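Local structure of DNA polymerase III subunit beta (Deinococcus radiodurans, 4TRT) at residues S164-A169 with P236-V241; E95-S100 with D104-T109. The protein probably tethers DNA polymerases and other proteins to DNA and confers processivity, as a ring-shaped homodimeric sliding clamp closed around the duplex. All coordinates share one frame; numbering follows the deposited sequence.

Interaction 1 (S164-A169 with P236-V241); sequences SARVVA and PDYERV
A strand of the central clamp domain meets the loop between strand 224-229 and strand 248-253, at the junction of the central and C-terminal regions of the clamp, where Tyr238, at the start of a short 3-10 turn (238-241), lies across Val168 and reaches Arg166. Val168 CG1 sits over the centre of the Tyr238 ring, 3.8 Å from the centroid and only 10° off the ring normal, which defines a CH-pi contact. The other branch, Val168 CG2, packs 3.8 Å from CZ of the same ring. Both methyls therefore line up along the long axis of the tyrosine. Tyr238 takes a chi1 of 61°, placing CG between its backbone N and carbonyl carbon and sending the ring toward the strand.

At the far end of the ring, Arg166 NH1 donates to Tyr238 OH at 3.1 Å and 164°, with the oxygen in the guanidinium plane. Arg166 CD lies 3.4 Å from Tyr238 OH. Glu239 OE2 also approaches NH1 at the guanidinium edge, but the 3.7 Å separation makes this a long salt bridge; a water accepting from NH1 and donating to Glu239 OE2 spans the pair.

The stronger polar partners come from the flanking strands of the same sheet: Asp179 on 175-181 forms a salt bridge with Arg166 NE, while Glu159 on 155-161 is hydrogen-bonded to Tyr238 OH. Val167 faces away from the turn and packs on helix 130-140.

Interaction 2 (E95-S100 with D104-T109); sequences ELSVRS and DFKLQT
Lys106 lays its aliphatic chain across the side chain of Glu95, with Lys106 CB 3.8 Å from both CG and CD of the glutamate. The carboxylate oxygen Glu95 OE1 meets Lys106 CD at 3.7 Å, a contact with carbon and not with the ammonium group. A bend at chi2 (-64°) turns the lysine across to the neighbouring strand, where NZ donates to Ser97 OG at 3.1 Å. NZ also pairs with Asp104 two residues earlier, meeting OD1 on the syn side at 3.0 Å.

Arg99 runs alongside Asp104, its NE 3.5 Å from Asp104 OD1 and the guanidinium turned 59° from the carboxylate plane. One carboxylate thus serves two cations, which probably offsets the close approach of Arg99 NH2 to Lys106 NZ; Glu90 on strand 86-92 supplies the stronger partner of Arg99, through NH1. With an alanine in place of Lys106, Ser97 OG would probably lose its donor, Asp104 one of its two positive mates, and Glu95 OE1 the methylenes beyond CB that lie against it.

The backbone evidence is that of an antiparallel beta hairpin: Leu96 with Leu107 and Val98 with Phe105 are hydrogen-bonded pairs, each joined by two reciprocal N-H...O bonds, and the N-to-C directions of the two short strand segments are 155° apart. The charged groups share one face with Ser97; the other is apolar. There Val98 CG2 touches Leu107 CD1 at 4.0 Å, and Leu96, Phe105 and Leu107 pack on helix 72-81. Beyond the hairpin, Asp104, Phe105 and Lys106 pair with an antiparallel strand of the second subunit, extending the sheet across the dimer interface, where Phe105 packs on Ala296 of that subunit.

How the interactions relate
Interaction 2 closes before interaction 1 opens along the chain, and the two lie on opposite sides of its centre: their own centres are 51 Å apart and their nearest atoms about 37 Å, so direct contact is excluded. Their places in the clamp differ accordingly. The hairpin of 95-100 and 104-109 belongs to the N-terminal domain and continues its sheet into the second subunit, whereas interaction 1 joins a strand of the central domain to the loop between strands 224-229 and 248-253, at the junction with the C-terminal domain, within one chain and untouched by the other subunit. One contact thus concerns the joint between subunits and the other a joint between domains, both parts of the ring.

Interaction 1 (S164-A169 with P236-V241)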
loop_
_atom_site.group_PDB
_atom_site.type_symbol
_atom_site.label_atom_id
_atom_site.label_comp_id
_atom_site.label_asym_id
_atom_site.label_seq_id
_atom_site.Cartn_x
_atom_site.Cartn_y
_atom_site.Cartn_z
ATOM N N SER A 164 21.134 -11.497 31.541
ATOM C CA SER A 164 20.555 -10.646 30.493
ATOM C C SER A 164 21.520 -10.445 29.336
ATOM O O SER A 164 22.708 -10.773 29.418
ATOM C CB SER A 164 20.108 -9.292 31.081
ATOM O OG SER A 164 21.140 -8.329 31.035
ATOM N N ALA A 165 20.974 -9.930 28.245
ATOM C CA ALA A 165 21.734 -9.651 27.047
ATOM C C ALA A 165 21.376 -8.245 26.552
ATOM O O ALA A 165 20.412 -7.636 27.031
ATOM C CB ALA A 165 21.405 -10.685 25.985
ATOM N N ARG A 166 22.136 -7.753 25.583
ATOM C CA ARG A 166 21.955 -6.400 25.082
ATOM C C ARG A 166 22.254 -6.357 23.598
ATOM O O ARG A 166 23.209 -6.995 23.136
ATOM C CB ARG A 166 22.910 -5.456 25.815
ATOM C CG ARG A 166 23.054 -4.087 25.180
ATOM C CD ARG A 166 23.987 -3.212 25.993
ATOM N NE ARG A 166 23.334 -2.726 27.185
ATOM C CZ ARG A 166 23.772 -1.724 27.931
ATOM N NH1 ARG A 166 24.906 -1.095 27.634
ATOM N NH2 ARG A 166 23.068 -1.351 28.983
ATOM N N VAL A 167 21.441 -5.617 22.844
ATOM C CA VAL A 167 21.792 -5.295 21.459
ATOM C C VAL A 167 22.055 -3.811 21.338
ATOM O O VAL A 167 21.413 -3.008 22.009
ATOM C CB VAL A 167 20.726 -5.710 20.419
ATOM C CG1 VAL A 167 20.743 -7.223 20.217
ATOM C CG2 VAL A 167 19.351 -5.183 20.812
ATOM N N VAL A 168 23.013 -3.466 20.481
ATOM C CA VAL A 168 23.453 -2.089 20.312
ATOM C C VAL A 168 23.706 -1.811 18.832
ATOM O O VAL A 168 24.324 -2.629 18.132
ATOM C CB VAL A 168 24.759 -1.811 21.095
ATOM C CG1 VAL A 168 25.095 -0.316 21.111
ATOM C CG2 VAL A 168 24.678 -2.348 22.516
ATOM N N ALA A 169 23.233 -0.655 18.366
ATOM C CA ALA A 169 23.579 -0.156 17.046
ATOM C C ALA A 169 23.997 1.305 17.140
ATOM O O ALA A 169 23.580 2.029 18.062
ATOM C CB ALA A 169 22.388 -0.316 16.125
ATOM N N PRO A 236 32.934 -0.794 18.526
ATOM C CA PRO A 236 33.627 0.255 19.277
ATOM C C PRO A 236 33.022 0.535 20.654
ATOM O O PRO A 236 31.907 0.097 20.948
ATOM C CB PRO A 236 33.492 1.485 18.367
ATOM C CG PRO A 236 33.192 0.929 17.004
ATOM C CD PRO A 236 32.332 -0.260 17.290
ATOM N N ASP A 237 33.752 1.261 21.484
ATOM C CA ASP A 237 33.293 1.584 22.833
ATOM C C ASP A 237 32.227 2.690 22.787
ATOM O O ASP A 237 32.527 3.865 22.942
ATOM C CB ASP A 237 34.478 1.981 23.721
ATOM C CG ASP A 237 34.089 2.162 25.191
ATOM O OD1 ASP A 237 32.933 1.878 25.550
ATOM O OD2 ASP A 237 34.941 2.601 25.997
ATOM N N TYR A 238 30.983 2.285 22.568
ATOM C CA TYR A 238 29.829 3.204 22.531
ATOM C C TYR A 238 29.556 3.906 23.873
ATOM O O TYR A 238 28.931 4.967 23.880
ATOM C CB TYR A 238 28.558 2.472 22.045
ATOM C CG TYR A 238 28.138 1.331 22.939
ATOM C CD1 TYR A 238 27.313 1.547 24.032
ATOM C CD2 TYR A 238 28.578 0.038 22.697
ATOM C CE1 TYR A 238 26.943 0.518 24.873
ATOM C CE2 TYR A 238 28.201 -1.007 23.523
ATOM C CZ TYR A 238 27.393 -0.764 24.612
ATOM O OH TYR A 238 27.037 -1.781 25.462
ATOM N N GLU A 239 30.019 3.332 24.995
ATOM C CA GLU A 239 29.855 3.963 26.313
ATOM C C GLU A 239 30.425 5.364 26.333
ATOM O O GLU A 239 29.883 6.238 27.007
ATOM C CB GLU A 239 30.552 3.178 27.433
ATOM C CG GLU A 239 29.851 1.900 27.850
ATOM C CD GLU A 239 28.479 2.139 28.453
ATOM O OE1 GLU A 239 28.231 3.241 28.997
ATOM O OE2 GLU A 239 27.652 1.212 28.376
ATOM N N ARG A 240 31.526 5.561 25.609
ATOM C CA ARG A 240 32.222 6.845 25.584
ATOM C C ARG A 240 31.369 7.976 25.019
ATOM O O ARG A 240 31.604 9.120 25.356
ATOM C CB ARG A 240 33.535 6.777 24.760
ATOM C CG ARG A 240 34.631 5.850 25.278
ATOM C CD ARG A 240 35.983 6.169 24.635
ATOM N NE ARG A 240 36.655 7.323 25.248
ATOM C CZ ARG A 240 37.803 7.843 24.809
ATOM N NH1 ARG A 240 38.397 7.340 23.729
ATOM N NH2 ARG A 240 38.359 8.879 25.443
ATOM N N VAL A 241 30.403 7.667 24.156
ATOM C CA VAL A 241 29.568 8.715 23.546
ATOM C C VAL A 241 28.210 8.896 24.247
ATOM O O VAL A 241 27.398 9.733 23.819
ATOM C CB VAL A 241 29.365 8.483 22.023
ATOM C CG1 VAL A 241 30.711 8.435 21.293
ATOM C CG2 VAL A 241 28.548 7.223 21.738
HETATM O O HOH W 1 24.936 1.661 29.113
#

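Interaction 2 (E95-S100 with D104-T109)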
loop_
_atom_site.group_PDB
_atom_site.type_symbol
_atom_site.label_atom_id
_atom_site.label_comp_id
_atom_site.label_asym_id
_atom_site.label_seq_id
_atom_site.Cartn_x
_atom_site.Cartn_y
_atom_site.Cartn_z
ATOM N N GLU A 95 7.564 -32.847 -13.276
ATOM C CA GLU A 95 6.332 -32.120 -13.088
ATOM C C GLU A 95 5.827 -32.269 -11.654
ATOM O O GLU A 95 5.596 -33.382 -11.197
ATOM C CB GLU A 95 5.290 -32.651 -14.071
ATOM C CG GLU A 95 4.113 -31.719 -14.273
ATOM C CD GLU A 95 3.233 -32.144 -15.440
ATOM O OE1 GLU A 95 2.398 -33.058 -15.260
ATOM O OE2 GLU A 95 3.375 -31.553 -16.524
ATOM N N LEU A 96 5.693 -31.147 -10.945
ATOM C CA LEU A 96 5.035 -31.130 -9.641
ATOM C C LEU A 96 3.548 -30.803 -9.794
ATOM O O LEU A 96 3.178 -29.727 -10.288
ATOM C CB LEU A 96 5.663 -30.098 -8.717
ATOM C CG LEU A 96 5.032 -30.027 -7.314
ATOM C CD1 LEU A 96 5.488 -31.251 -6.530
ATOM C CD2 LEU A 96 5.374 -28.738 -6.575
ATOM N N SER A 97 2.696 -31.720 -9.350
ATOM C CA SER A 97 1.263 -31.477 -9.338
ATOM C C SER A 97 0.853 -30.899 -7.979
ATOM O O SER A 97 1.307 -31.373 -6.929
ATOM C CB SER A 97 0.508 -32.764 -9.644
ATOM O OG SER A 97 0.770 -33.147 -10.977
ATOM N N VAL A 98 0.016 -29.863 -8.002
ATOM C CA VAL A 98 -0.442 -29.209 -6.771
ATOM C C VAL A 98 -1.972 -29.162 -6.867
ATOM O O VAL A 98 -2.525 -28.511 -7.783
ATOM C CB VAL A 98 0.125 -27.784 -6.635
ATOM C CG1 VAL A 98 -0.232 -27.184 -5.282
ATOM C CG2 VAL A 98 1.637 -27.755 -6.863
ATOM N N ARG A 99 -2.640 -29.908 -5.984
ATOM C CA ARG A 99 -4.071 -30.186 -6.111
ATOM C C ARG A 99 -4.817 -29.862 -4.841
ATOM O O ARG A 99 -4.344 -30.154 -3.743
ATOM C CB ARG A 99 -4.338 -31.675 -6.405
ATOM C CG ARG A 99 -3.858 -32.138 -7.758
ATOM C CD ARG A 99 -4.331 -33.550 -8.046
ATOM N NE ARG A 99 -3.743 -34.025 -9.289
ATOM C CZ ARG A 99 -2.680 -34.820 -9.397
ATOM N NH1 ARG A 99 -2.062 -35.304 -8.331
ATOM N NH2 ARG A 99 -2.249 -35.157 -10.609
ATOM N N SER A 100 -5.998 -29.284 -5.013
ATOM C CA SER A 100 -6.960 -29.118 -3.924
ATOM C C SER A 100 -8.344 -28.956 -4.562
ATOM O O SER A 100 -8.539 -28.085 -5.410
ATOM C CB SER A 100 -6.623 -27.898 -3.066
ATOM O OG SER A 100 -7.509 -27.841 -1.955
ATOM N N ASP A 104 -6.161 -28.114 -10.096
ATOM C CA ASP A 104 -5.050 -29.016 -10.438
ATOM C C ASP A 104 -4.006 -28.194 -11.175
ATOM O O ASP A 104 -4.249 -27.779 -12.296
ATOM C CB ASP A 104 -5.566 -30.158 -11.332
ATOM C CG ASP A 104 -4.524 -31.243 -11.589
ATOM O OD1 ASP A 104 -3.346 -31.109 -11.185
ATOM O OD2 ASP A 104 -4.891 -32.247 -12.232
ATOM N N PHE A 105 -2.880 -27.925 -10.515
ATOM C CA PHE A 105 -1.822 -27.091 -11.062
ATOM C C PHE A 105 -0.598 -27.977 -11.301
ATOM O O PHE A 105 -0.326 -28.864 -10.513
ATOM C CB PHE A 105 -1.498 -25.934 -10.090
ATOM C CG PHE A 105 -2.507 -24.825 -10.123
ATOM C CD1 PHE A 105 -3.767 -24.996 -9.583
ATOM C CD2 PHE A 105 -2.207 -23.621 -10.727
ATOM C CE1 PHE A 105 -4.716 -23.978 -9.652
ATOM C CE2 PHE A 105 -3.129 -22.596 -10.771
ATOM C CZ PHE A 105 -4.391 -22.783 -10.255
ATOM N N LYS A 106 0.110 -27.750 -12.402
ATOM C CA LYS A 106 1.357 -28.456 -12.700
ATOM C C LYS A 106 2.471 -27.441 -12.837
ATOM O O LYS A 106 2.337 -26.510 -13.617
ATOM C CB LYS A 106 1.284 -29.224 -14.033
ATOM C CG LYS A 106 0.045 -30.056 -14.284
ATOM C CD LYS A 106 -0.117 -31.202 -13.314
ATOM C CE LYS A 106 -1.182 -32.164 -13.829
ATOM N NZ LYS A 106 -1.730 -33.022 -12.749
ATOM N N LEU A 107 3.562 -27.618 -12.095
ATOM C CA LEU A 107 4.765 -26.801 -12.261
ATOM C C LEU A 107 5.926 -27.652 -12.785
ATOM O O LEU A 107 6.183 -28.749 -12.275
ATOM C CB LEU A 107 5.227 -26.202 -10.931
ATOM C CG LEU A 107 4.499 -25.057 -10.261
ATOM C CD1 LEU A 107 3.141 -25.570 -9.807
ATOM C CD2 LEU A 107 5.318 -24.557 -9.075
ATOM N N GLN A 108 6.624 -27.139 -13.796
ATOM C CA GLN A 108 7.878 -27.738 -14.226
ATOM C C GLN A 108 8.922 -27.590 -13.129
ATOM O O GLN A 108 9.098 -26.507 -12.590
ATOM C CB GLN A 108 8.381 -27.070 -15.506
ATOM C CG GLN A 108 7.589 -27.493 -16.729
ATOM C CD GLN A 108 7.716 -28.975 -17.052
ATOM O OE1 GLN A 108 8.805 -29.484 -17.347
ATOM N NE2 GLN A 108 6.589 -29.674 -17.004
ATOM N N THR A 109 9.580 -28.685 -12.778
ATOM C CA THR A 109 10.630 -28.663 -11.764
ATOM C C THR A 109 11.970 -28.387 -12.434
ATOM O O THR A 109 12.102 -28.553 -13.642
ATOM C CB THR A 109 10.716 -30.005 -11.023
ATOM O OG1 THR A 109 10.888 -31.047 -11.983
ATOM C CG2 THR A 109 9.444 -30.274 -10.239
#